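Local coordinates for protein (R)-S-adenosyl-L-methionine hydrolase (Thermus thermophilus, PDB 2CW5) that hydrolyses S-adenosyl-L-methionine to adenosine and L-methionine as a homotrimer, without chlorinase or fluorinase activity, at residues C[8-13]-C[130-135]; C[86-91]-C[101-106]; C[222-225]-C[231-234]; C[238-241]-C[245-248]. All coordinates share one frame; numbering follows the deposited sequence.

Interaction 1 (C[8-13]-C[130-135])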
loop_
_atom_site.group_PDB
_atom_site.type_symbol
_atom_site.label_atom_id
_atom_site.label_comp_id
_atom_site.label_asym_id
_atom_site.label_seq_id
_atom_site.Cartn_x
_atom_site.Cartn_y
_atom_site.Cartn_z
ATOM N N SER C 8 2.791 -3.167 -10.530
ATOM C CA SER C 8 4.115 -2.559 -10.565
ATOM C C SER C 8 4.952 -3.054 -9.404
ATOM O O SER C 8 4.477 -3.818 -8.567
ATOM C CB SER C 8 4.011 -1.036 -10.460
ATOM O OG SER C 8 3.816 -0.643 -9.109
ATOM N N ASP C 9 6.210 -2.622 -9.372
ATOM C CA ASP C 9 7.103 -2.958 -8.273
ATOM C C ASP C 9 7.487 -1.630 -7.611
ATOM O O ASP C 9 8.532 -1.529 -6.973
ATOM C CB ASP C 9 8.359 -3.674 -8.785
ATOM C CG ASP C 9 9.218 -2.792 -9.686
ATOM O OD1 ASP C 9 8.745 -1.716 -10.102
ATOM O OD2 ASP C 9 10.369 -3.185 -9.983
ATOM N N PHE C 10 6.631 -0.620 -7.770
ATOM C CA PHE C 10 6.889 0.712 -7.213
ATOM C C PHE C 10 6.947 0.764 -5.688
ATOM O O PHE C 10 7.538 1.678 -5.127
ATOM C CB PHE C 10 5.848 1.732 -7.702
ATOM C CG PHE C 10 5.894 2.004 -9.183
ATOM C CD1 PHE C 10 6.992 1.625 -9.951
ATOM C CD2 PHE C 10 4.841 2.667 -9.807
ATOM C CE1 PHE C 10 7.042 1.905 -11.321
ATOM C CE2 PHE C 10 4.881 2.952 -11.174
ATOM C CZ PHE C 10 5.983 2.571 -11.930
ATOM N N GLY C 11 6.325 -0.199 -5.017
ATOM C CA GLY C 11 6.368 -0.198 -3.565
ATOM C C GLY C 11 5.331 0.686 -2.895
ATOM O O GLY C 11 4.533 1.345 -3.564
ATOM N N LEU C 12 5.379 0.721 -1.564
ATOM C CA LEU C 12 4.429 1.474 -0.753
ATOM C C LEU C 12 5.008 2.718 -0.083
ATOM O O LEU C 12 4.307 3.398 0.666
ATOM C CB LEU C 12 3.872 0.555 0.338
ATOM C CG LEU C 12 3.536 -0.872 -0.093
ATOM C CD1 LEU C 12 3.206 -1.711 1.131
ATOM C CD2 LEU C 12 2.381 -0.863 -1.071
ATOM N N GLU C 13 6.277 3.012 -0.340
ATOM C CA GLU C 13 6.926 4.165 0.282
ATOM C C GLU C 13 6.881 5.447 -0.538
ATOM O O GLU C 13 6.996 6.543 0.010
ATOM C CB GLU C 13 8.387 3.836 0.596
ATOM C CG GLU C 13 8.583 2.839 1.714
ATOM C CD GLU C 13 10.049 2.560 1.981
ATOM O OE1 GLU C 13 10.688 1.882 1.152
ATOM O OE2 GLU C 13 10.564 3.026 3.017
ATOM N N ALA C 130 13.544 10.742 -19.127
ATOM C CA ALA C 130 13.583 9.289 -18.997
ATOM C C ALA C 130 13.930 8.857 -17.580
ATOM O O ALA C 130 14.823 8.034 -17.378
ATOM C CB ALA C 130 14.594 8.700 -19.984
ATOM N N THR C 131 13.219 9.409 -16.600
ATOM C CA THR C 131 13.463 9.076 -15.201
ATOM C C THR C 131 12.241 8.446 -14.527
ATOM O O THR C 131 12.317 8.012 -13.375
ATOM C CB THR C 131 13.876 10.331 -14.392
ATOM O OG1 THR C 131 12.879 11.350 -14.545
ATOM C CG2 THR C 131 15.216 10.867 -14.882
ATOM N N PHE C 132 11.124 8.389 -15.248
ATOM C CA PHE C 132 9.886 7.830 -14.707
ATOM C C PHE C 132 8.985 7.413 -15.872
ATOM O O PHE C 132 7.973 8.059 -16.147
ATOM C CB PHE C 132 9.184 8.896 -13.847
ATOM C CG PHE C 132 8.066 8.363 -12.978
ATOM C CD1 PHE C 132 7.577 7.067 -13.139
ATOM C CD2 PHE C 132 7.493 9.177 -12.004
ATOM C CE1 PHE C 132 6.533 6.588 -12.343
ATOM C CE2 PHE C 132 6.450 8.715 -11.205
ATOM C CZ PHE C 132 5.968 7.412 -11.376
ATOM N N HIS C 133 9.353 6.331 -16.555
ATOM C CA HIS C 133 8.577 5.863 -17.701
ATOM C C HIS C 133 7.112 5.558 -17.396
ATOM O O HIS C 133 6.250 5.764 -18.246
ATOM C CB HIS C 133 9.237 4.626 -18.322
ATOM C CG HIS C 133 10.572 4.903 -18.939
ATOM N ND1 HIS C 133 11.758 4.489 -18.370
ATOM C CD2 HIS C 133 10.911 5.572 -20.067
ATOM C CE1 HIS C 133 12.769 4.889 -19.121
ATOM N NE2 HIS C 133 12.282 5.549 -20.158
ATOM N N GLY C 134 6.829 5.069 -16.192
ATOM C CA GLY C 134 5.452 4.755 -15.847
ATOM C C GLY C 134 4.559 5.971 -15.995
ATOM O O GLY C 134 3.434 5.896 -16.504
ATOM N N ARG C 135 5.087 7.106 -15.557
ATOM C CA ARG C 135 4.379 8.377 -15.606
ATOM C C ARG C 135 4.352 9.019 -16.991
ATOM O O ARG C 135 3.295 9.417 -17.484
ATOM C CB ARG C 135 5.040 9.364 -14.637
ATOM C CG ARG C 135 4.389 10.742 -14.588
ATOM C CD ARG C 135 5.227 11.699 -13.747
ATOM N NE ARG C 135 6.428 12.146 -14.457
ATOM C CZ ARG C 135 7.501 12.664 -13.866
ATOM N NH1 ARG C 135 7.542 12.799 -12.546
ATOM N NH2 ARG C 135 8.533 13.056 -14.598
#
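In the N-terminal domain of this SAM hydrolase, the loop leaving strand 4-8 faces the start of helix 133-147, and the two are joined by an edge-to-face aromatic pair, F10 with F132. The loop carries D9, a probable adenosine ligand by similarity, and the helix start carries H133, probably important for activity, so the pair lies between two elements of the likely active site. F132 sits at the N-cap position of the helix. The edge of its ring is directed toward the face of F10 in an offset T-shaped stack, with centroids 5.9 Å apart and planes at 83°. CE1 of F132 does the touching, 4.1 Å from F10 CZ. With CG anti to the backbone N (chi1 -167°), the F132 ring reaches toward the loop although its CB does not point there. G134, on the first turn of the helix, has no side chain and presents only its backbone toward the F10 ring.

Each ring is also backed by its own segment: S8 CB lies over the centre of the F10 ring, and R135 CB over that of F132. Y16, from helix 16-24, makes a further edge-to-face pair with F132. At the base of F10 the backbone is held by an ST turn, in which F10 N donates to S8 OG at 3.1 Å with an N-H...O angle of 165°.

Interaction 2 (C[86-91]-C[101-106]); sequences WTYVGP and LLDPPR
With chi1 at 172°, D103 holds its CG anti to the backbone N and extends the carboxylate toward strand 87-89, where Y88, its CG anti to the carbonyl carbon (chi1 -51°), sends its hydroxyl to meet it. The two groups join at one oxygen. Y88 OH donates to D103 OD2 at 2.7 Å, meeting the anti lone pair of that oxygen, the one turned away from OD1. W86 N gives the same oxygen a second hydrogen bond of 3.0 Å; this one is nearly straight but comes from above the carboxylate plane, 44° out of it. Two donors from different directions thus grip OD2 and would limit rotation of the carboxylate. OD1 has its own partner, the backbone N of R85, so both oxygens of this buried acid accept backbone N-H groups from R85 and W86, just ahead of strand 87-89.

The hydrophobic part of D103 is used as well. Its CB lies in the plane of the W86 indole at the ring edge, 3.6 Å from CE3, while OD2 is 3.5 Å from that same CE3. At the far side of the indole, W86 NE1 is hydrogen-bonded to L59 O, which helps fix the ring. Y88 is further enclosed by the rings of W100 and F96.

Here a buried aspartate, just after the short helix 99-102, ties the loop that runs on to strand 107-110 back to the entry of strand 87-89, an inner strand of the mixed beta-sheet of the N-terminal domain.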
loop_
_atom_site.group_PDB
_atom_site.type_symbol
_atom_site.label_atom_id
_atom_site.label_comp_id
_atom_site.label_asym_id
_atom_site.label_seq_id
_atom_site.Cartn_x
_atom_site.Cartn_y
_atom_site.Cartn_z
ATOM N N TRP C 86 -6.913 -9.413 -24.312
ATOM C CA TRP C 86 -6.701 -8.361 -23.323
ATOM C C TRP C 86 -5.606 -7.492 -23.930
ATOM O O TRP C 86 -4.928 -7.914 -24.863
ATOM C CB TRP C 86 -6.228 -8.941 -21.986
ATOM C CG TRP C 86 -7.298 -9.694 -21.248
ATOM C CD1 TRP C 86 -8.318 -9.162 -20.511
ATOM C CD2 TRP C 86 -7.475 -11.112 -21.213
ATOM N NE1 TRP C 86 -9.122 -10.166 -20.018
ATOM C CE2 TRP C 86 -8.627 -11.372 -20.436
ATOM C CE3 TRP C 86 -6.773 -12.193 -21.765
ATOM C CZ2 TRP C 86 -9.094 -12.672 -20.196
ATOM C CZ3 TRP C 86 -7.238 -13.485 -21.528
ATOM C CH2 TRP C 86 -8.389 -13.711 -20.749
ATOM N N THR C 87 -5.446 -6.281 -23.416
ATOM C CA THR C 87 -4.433 -5.373 -23.932
ATOM C C THR C 87 -3.349 -5.217 -22.881
ATOM O O THR C 87 -3.638 -5.122 -21.688
ATOM C CB THR C 87 -5.064 -4.017 -24.278
ATOM O OG1 THR C 87 -6.009 -4.210 -25.341
ATOM C CG2 THR C 87 -3.995 -3.007 -24.718
ATOM N N TYR C 88 -2.098 -5.198 -23.325
ATOM C CA TYR C 88 -0.976 -5.101 -22.401
ATOM C C TYR C 88 -0.134 -3.869 -22.667
ATOM O O TYR C 88 0.129 -3.527 -23.817
ATOM C CB TYR C 88 -0.110 -6.357 -22.528
ATOM C CG TYR C 88 -0.907 -7.639 -22.419
ATOM C CD1 TYR C 88 -1.241 -8.169 -21.176
ATOM C CD2 TYR C 88 -1.379 -8.287 -23.562
ATOM C CE1 TYR C 88 -2.035 -9.312 -21.068
ATOM C CE2 TYR C 88 -2.174 -9.426 -23.470
ATOM C CZ TYR C 88 -2.501 -9.932 -22.219
ATOM O OH TYR C 88 -3.322 -11.037 -22.115
ATOM N N VAL C 89 0.275 -3.203 -21.594
ATOM C CA VAL C 89 1.101 -2.007 -21.700
ATOM C C VAL C 89 2.212 -2.113 -20.669
ATOM O O VAL C 89 1.956 -2.191 -19.469
ATOM C CB VAL C 89 0.281 -0.732 -21.432
ATOM C CG1 VAL C 89 1.191 0.501 -21.475
ATOM C CG2 VAL C 89 -0.833 -0.614 -22.452
ATOM N N GLY C 90 3.451 -2.132 -21.143
ATOM C CA GLY C 90 4.569 -2.239 -20.233
ATOM C C GLY C 90 5.866 -2.463 -20.982
ATOM O O GLY C 90 5.890 -2.405 -22.210
ATOM N N PRO C 91 6.967 -2.708 -20.259
ATOM C CA PRO C 91 8.290 -2.943 -20.845
ATOM C C PRO C 91 8.387 -4.263 -21.600
ATOM O O PRO C 91 7.808 -5.272 -21.197
ATOM C CB PRO C 91 9.211 -2.906 -19.632
ATOM C CG PRO C 91 8.333 -3.484 -18.551
ATOM C CD PRO C 91 7.033 -2.749 -18.789
ATOM N N LEU C 101 0.735 -16.817 -22.595
ATOM C CA LEU C 101 0.468 -18.234 -22.832
ATOM C C LEU C 101 -1.047 -18.401 -22.814
ATOM O O LEU C 101 -1.596 -19.301 -23.443
ATOM C CB LEU C 101 1.075 -19.110 -21.734
ATOM C CG LEU C 101 2.589 -19.308 -21.743
ATOM C CD1 LEU C 101 3.002 -20.132 -20.527
ATOM C CD2 LEU C 101 3.002 -20.010 -23.045
ATOM N N LEU C 102 -1.717 -17.523 -22.076
ATOM C CA LEU C 102 -3.169 -17.562 -21.974
ATOM C C LEU C 102 -3.789 -16.730 -23.096
ATOM O O LEU C 102 -4.908 -17.000 -23.536
ATOM C CB LEU C 102 -3.618 -16.993 -20.625
ATOM C CG LEU C 102 -3.040 -17.617 -19.347
ATOM C CD1 LEU C 102 -3.508 -16.815 -18.140
ATOM C CD2 LEU C 102 -3.469 -19.071 -19.227
ATOM N N ASP C 103 -3.039 -15.735 -23.560
ATOM C CA ASP C 103 -3.507 -14.814 -24.596
ATOM C C ASP C 103 -2.352 -14.239 -25.426
ATOM O O ASP C 103 -1.841 -13.154 -25.141
ATOM C CB ASP C 103 -4.303 -13.687 -23.916
ATOM C CG ASP C 103 -4.684 -12.565 -24.865
ATOM O OD1 ASP C 103 -5.082 -12.851 -26.012
ATOM O OD2 ASP C 103 -4.601 -11.387 -24.450
ATOM N N PRO C 104 -1.917 -14.977 -26.461
ATOM C CA PRO C 104 -0.826 -14.566 -27.351
ATOM C C PRO C 104 -1.238 -13.322 -28.133
ATOM O O PRO C 104 -2.247 -13.333 -28.836
ATOM C CB PRO C 104 -0.650 -15.779 -28.270
ATOM C CG PRO C 104 -1.130 -16.915 -27.432
ATOM C CD PRO C 104 -2.344 -16.354 -26.756
ATOM N N PRO C 105 -0.469 -12.232 -28.019
ATOM C CA PRO C 105 -0.826 -11.014 -28.748
ATOM C C PRO C 105 -0.794 -11.169 -30.264
ATOM O O PRO C 105 -0.006 -11.944 -30.810
ATOM C CB PRO C 105 0.190 -9.993 -28.238
ATOM C CG PRO C 105 1.376 -10.832 -27.915
ATOM C CD PRO C 105 0.762 -12.034 -27.233
ATOM N N ARG C 106 -1.667 -10.425 -30.931
ATOM C CA ARG C 106 -1.759 -10.447 -32.385
ATOM C C ARG C 106 -0.995 -9.259 -32.965
ATOM O O ARG C 106 -0.437 -9.345 -34.059
ATOM C CB ARG C 106 -3.228 -10.381 -32.810
ATOM C CG ARG C 106 -4.066 -11.556 -32.334
ATOM C CD ARG C 106 -3.842 -12.794 -33.193
ATOM N NE ARG C 106 -4.396 -12.622 -34.535
ATOM C CZ ARG C 106 -4.374 -13.552 -35.484
ATOM N NH1 ARG C 106 -3.821 -14.736 -35.247
ATOM N NH2 ARG C 106 -4.908 -13.300 -36.673
#

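Interaction 3 (C[222-225]-C[231-234])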
loop_
_atom_site.group_PDB
_atom_site.type_symbol
_atom_site.label_atom_id
_atom_site.label_comp_id
_atom_site.label_asym_id
_atom_site.label_seq_id
_atom_site.Cartn_x
_atom_site.Cartn_y
_atom_site.Cartn_z
ATOM N N VAL C 222 5.207 -29.351 2.326
ATOM C CA VAL C 222 4.222 -30.138 1.596
ATOM C C VAL C 222 4.003 -29.561 0.198
ATOM O O VAL C 222 4.081 -28.346 0.000
ATOM C CB VAL C 222 2.877 -30.167 2.361
ATOM C CG1 VAL C 222 2.335 -28.753 2.510
ATOM C CG2 VAL C 222 1.879 -31.062 1.643
ATOM N N ALA C 223 3.741 -30.438 -0.768
ATOM C CA ALA C 223 3.501 -30.020 -2.147
ATOM C C ALA C 223 2.030 -30.246 -2.491
ATOM O O ALA C 223 1.408 -31.194 -2.007
ATOM C CB ALA C 223 4.394 -30.807 -3.099
ATOM N N TYR C 224 1.485 -29.376 -3.336
ATOM C CA TYR C 224 0.082 -29.456 -3.733
ATOM C C TYR C 224 -0.130 -28.627 -4.991
ATOM O O TYR C 224 0.704 -27.784 -5.329
ATOM C CB TYR C 224 -0.792 -28.892 -2.611
ATOM C CG TYR C 224 -0.419 -27.469 -2.254
ATOM C CD1 TYR C 224 -0.969 -26.387 -2.942
ATOM C CD2 TYR C 224 0.557 -27.206 -1.292
ATOM C CE1 TYR C 224 -0.553 -25.084 -2.687
ATOM C CE2 TYR C 224 0.982 -25.906 -1.031
ATOM C CZ TYR C 224 0.425 -24.852 -1.733
ATOM O OH TYR C 224 0.865 -23.567 -1.503
ATOM N N LEU C 225 -1.243 -28.854 -5.683
ATOM C CA LEU C 225 -1.525 -28.073 -6.879
ATOM C C LEU C 225 -2.103 -26.750 -6.394
ATOM O O LEU C 225 -3.103 -26.725 -5.677
ATOM C CB LEU C 225 -2.530 -28.787 -7.784
ATOM C CG LEU C 225 -2.672 -28.166 -9.179
ATOM C CD1 LEU C 225 -1.373 -28.356 -9.956
ATOM C CD2 LEU C 225 -3.830 -28.809 -9.921
ATOM N N LEU C 231 2.149 -26.594 -9.476
ATOM C CA LEU C 231 2.540 -27.275 -8.247
ATOM C C LEU C 231 3.270 -26.285 -7.347
ATOM O O LEU C 231 4.090 -25.495 -7.811
ATOM C CB LEU C 231 3.442 -28.482 -8.552
ATOM C CG LEU C 231 3.893 -29.331 -7.350
ATOM C CD1 LEU C 231 4.261 -30.733 -7.806
ATOM C CD2 LEU C 231 5.072 -28.672 -6.656
ATOM N N GLU C 232 2.953 -26.326 -6.058
ATOM C CA GLU C 232 3.577 -25.434 -5.094
ATOM C C GLU C 232 4.162 -26.228 -3.933
ATOM O O GLU C 232 3.743 -27.355 -3.671
ATOM C CB GLU C 232 2.546 -24.428 -4.567
ATOM C CG GLU C 232 2.161 -23.344 -5.570
ATOM C CD GLU C 232 1.059 -22.423 -5.061
ATOM O OE1 GLU C 232 1.052 -22.098 -3.853
ATOM O OE2 GLU C 232 0.211 -22.005 -5.875
ATOM N N VAL C 233 5.140 -25.632 -3.256
ATOM C CA VAL C 233 5.792 -26.243 -2.100
ATOM C C VAL C 233 5.721 -25.253 -0.945
ATOM O O VAL C 233 6.261 -24.148 -1.032
ATOM C CB VAL C 233 7.276 -26.562 -2.379
ATOM C CG1 VAL C 233 7.966 -27.017 -1.089
ATOM C CG2 VAL C 233 7.384 -27.649 -3.434
ATOM N N ALA C 234 5.054 -25.645 0.137
ATOM C CA ALA C 234 4.916 -24.762 1.286
ATOM C C ALA C 234 5.328 -25.411 2.599
ATOM O O ALA C 234 5.478 -26.628 2.694
ATOM C CB ALA C 234 3.477 -24.267 1.387
#
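Y224 and E232, the two residues most buried by this contact, form a hydrogen-bonded pair of the antiparallel hairpin, with A234 next to them on the same face of the sheet. Y224 N donates to E232 O at 3.0 Å, and E232 N returns a bond of 2.8 Å to Y224 O. Their side chains meet too. The tyrosine CG stands between its backbone N and carbonyl carbon (chi1 57°), which swings the ring across to the partner strand, so that E232 O lies over one face, offset toward the rim. The E232 chain, extended beyond CG, crosses the tyrosine at a slant and brings OE1 within 2.8 Å of Y224 OH in a weak hydrogen bond; ring and carboxylate planes are 61° apart. By similarity E232 probably binds SAM, and the tyrosine may help position its carboxylate, though through a weak bond.

A234 meets the ring at an edge: its CB lies in the ring plane, 3.8 Å from Y224 CE2. Its backbone pairs with V222 through V222 N to A234 O at 2.8 Å and A234 N to V222 O at 2.9 Å. Between these bonded pairs A223 faces V233, and beyond Y224-E232 L225 faces L231; both are non-hydrogen-bonded pairs whose side chains occupy the other face, where A223 CB touches L231 CD2 at 4.2 Å.

Strand 221-225 is the outermost strand on this side of the chain's C-terminal antiparallel sheet. Strand 231-235 lies between it and strand 187-189, and the ring of F213 packs edge-to-face with Y224.

Interaction 4 (C[238-241]-C[245-248]); sequences GSAR and GLKE
Backbone hydrogen bonding comes first: L246 N reaches back to R241 O at 3.0 Å, a weak bond because the N-H...O angle is only 132°. G245 N is as near to that oxygen but badly angled for it; it is E242 O that it serves. Together the two bonds make the Schellman motif that ends helix 240-243, with G245 as the C-prime residue at positive phi (56°). The same short helix is capped at its beginning by S239, whose OG accepts from E242 N.

Apolar contact follows from the reversal of the chain. L246 turns back along the helix and sets its CD1 4.2 Å from A240 CB; its CG also rests in van der Waals contact with the backbone, 3.7 Å from A240 O. F181, on strand 175-181, lies against L246 and also touches R241 and E248, placing the helix end on the C-terminal sheet. A240 itself is close to V235 and N186, both probable adenosine ligands by similarity.

Charge and water act at the exposed side. R241 runs extended from CG to NE, and a water in the plane of its guanidinium, at the edge, accepts from NE at 2.8 Å and donates to L246 O at 3.0 Å, bridging helix and loop. Farther out, R241 NH2 and E248 OE2 form a long salt bridge of 3.8 Å. The guanidinium and carboxylate planes stand 88° apart and no N-H points at the oxygen, leaving attraction between charges alone.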
loop_
_atom_site.group_PDB
_atom_site.type_symbol
_atom_site.label_atom_id
_atom_site.label_comp_id
_atom_site.label_asym_id
_atom_site.label_seq_id
_atom_site.Cartn_x
_atom_site.Cartn_y
_atom_site.Cartn_z
ATOM N N GLY C 238 5.288 -21.371 7.974
ATOM C CA GLY C 238 6.698 -21.129 7.741
ATOM C C GLY C 238 6.980 -20.749 6.301
ATOM O O GLY C 238 6.072 -20.695 5.469
ATOM N N SER C 239 8.250 -20.489 6.009
ATOM C CA SER C 239 8.676 -20.106 4.672
ATOM C C SER C 239 9.482 -21.223 4.016
ATOM O O SER C 239 10.608 -21.515 4.431
ATOM C CB SER C 239 9.518 -18.830 4.749
ATOM O OG SER C 239 10.050 -18.479 3.484
ATOM N N ALA C 240 8.900 -21.854 3.000
ATOM C CA ALA C 240 9.582 -22.927 2.284
ATOM C C ALA C 240 10.901 -22.382 1.761
ATOM O O ALA C 240 11.913 -23.080 1.750
ATOM C CB ALA C 240 8.725 -23.418 1.121
ATOM N N ARG C 241 10.874 -21.127 1.324
ATOM C CA ARG C 241 12.061 -20.461 0.802
ATOM C C ARG C 241 13.157 -20.454 1.867
ATOM O O ARG C 241 14.288 -20.859 1.606
ATOM C CB ARG C 241 11.716 -19.024 0.409
ATOM C CG ARG C 241 12.834 -18.274 -0.297
ATOM C CD ARG C 241 12.386 -16.875 -0.680
ATOM N NE ARG C 241 13.294 -16.256 -1.639
ATOM C CZ ARG C 241 13.075 -15.084 -2.230
ATOM N NH1 ARG C 241 11.976 -14.393 -1.958
ATOM N NH2 ARG C 241 13.950 -14.608 -3.107
ATOM N N GLY C 245 15.739 -23.360 2.123
ATOM C CA GLY C 245 16.785 -22.681 1.376
ATOM C C GLY C 245 16.605 -22.755 -0.129
ATOM O O GLY C 245 17.573 -22.925 -0.869
ATOM N N LEU C 246 15.366 -22.616 -0.587
ATOM C CA LEU C 246 15.069 -22.688 -2.016
ATOM C C LEU C 246 15.433 -21.417 -2.773
ATOM O O LEU C 246 15.521 -20.334 -2.194
ATOM C CB LEU C 246 13.584 -22.988 -2.230
ATOM C CG LEU C 246 13.044 -24.234 -1.524
ATOM C CD1 LEU C 246 11.560 -24.386 -1.818
ATOM C CD2 LEU C 246 13.812 -25.463 -1.987
ATOM N N LYS C 247 15.640 -21.565 -4.077
ATOM C CA LYS C 247 15.972 -20.443 -4.942
ATOM C C LYS C 247 15.338 -20.640 -6.317
ATOM O O LYS C 247 15.139 -21.773 -6.757
ATOM C CB LYS C 247 17.492 -20.306 -5.078
ATOM C CG LYS C 247 18.180 -19.886 -3.788
ATOM C CD LYS C 247 19.617 -19.450 -4.027
ATOM C CE LYS C 247 20.212 -18.802 -2.778
ATOM N NZ LYS C 247 20.272 -19.744 -1.623
ATOM N N GLU C 248 15.009 -19.538 -6.984
ATOM C CA GLU C 248 14.407 -19.608 -8.311
ATOM C C GLU C 248 15.342 -20.324 -9.278
ATOM O O GLU C 248 16.566 -20.168 -9.205
ATOM C CB GLU C 248 14.107 -18.202 -8.842
ATOM C CG GLU C 248 13.073 -17.443 -8.028
ATOM C CD GLU C 248 13.692 -16.553 -6.962
ATOM O OE1 GLU C 248 14.697 -16.963 -6.334
ATOM O OE2 GLU C 248 13.162 -15.441 -6.748
HETATM O O HOH W 1 15.716 -17.396 -2.429
#

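How the interactions relate
Interactions 1 and 2 are buried contacts of the N-terminal domain, 2 nested within the chain loop that 1 closes, yet they do not touch: 1 is purely aromatic between its segments, whereas 2 centres on a carboxylate gripped by hydrogen bonds. Interactions 3 and 4 belong to the C-terminal domain and are only partly buried. They follow each other in the chain and meet where A240 CB packs 3.4 Å from V233 O. Interaction 3 is sheet pairing, interaction 4 a helix end with a water bridge and a separate, long salt bridge at its exposed side. Residues of probable ligand sites lie in or near 1, 3 and 4, while the touching residues of 2 lie away from them; the centres of 1 and 3 are about 33 Å apart.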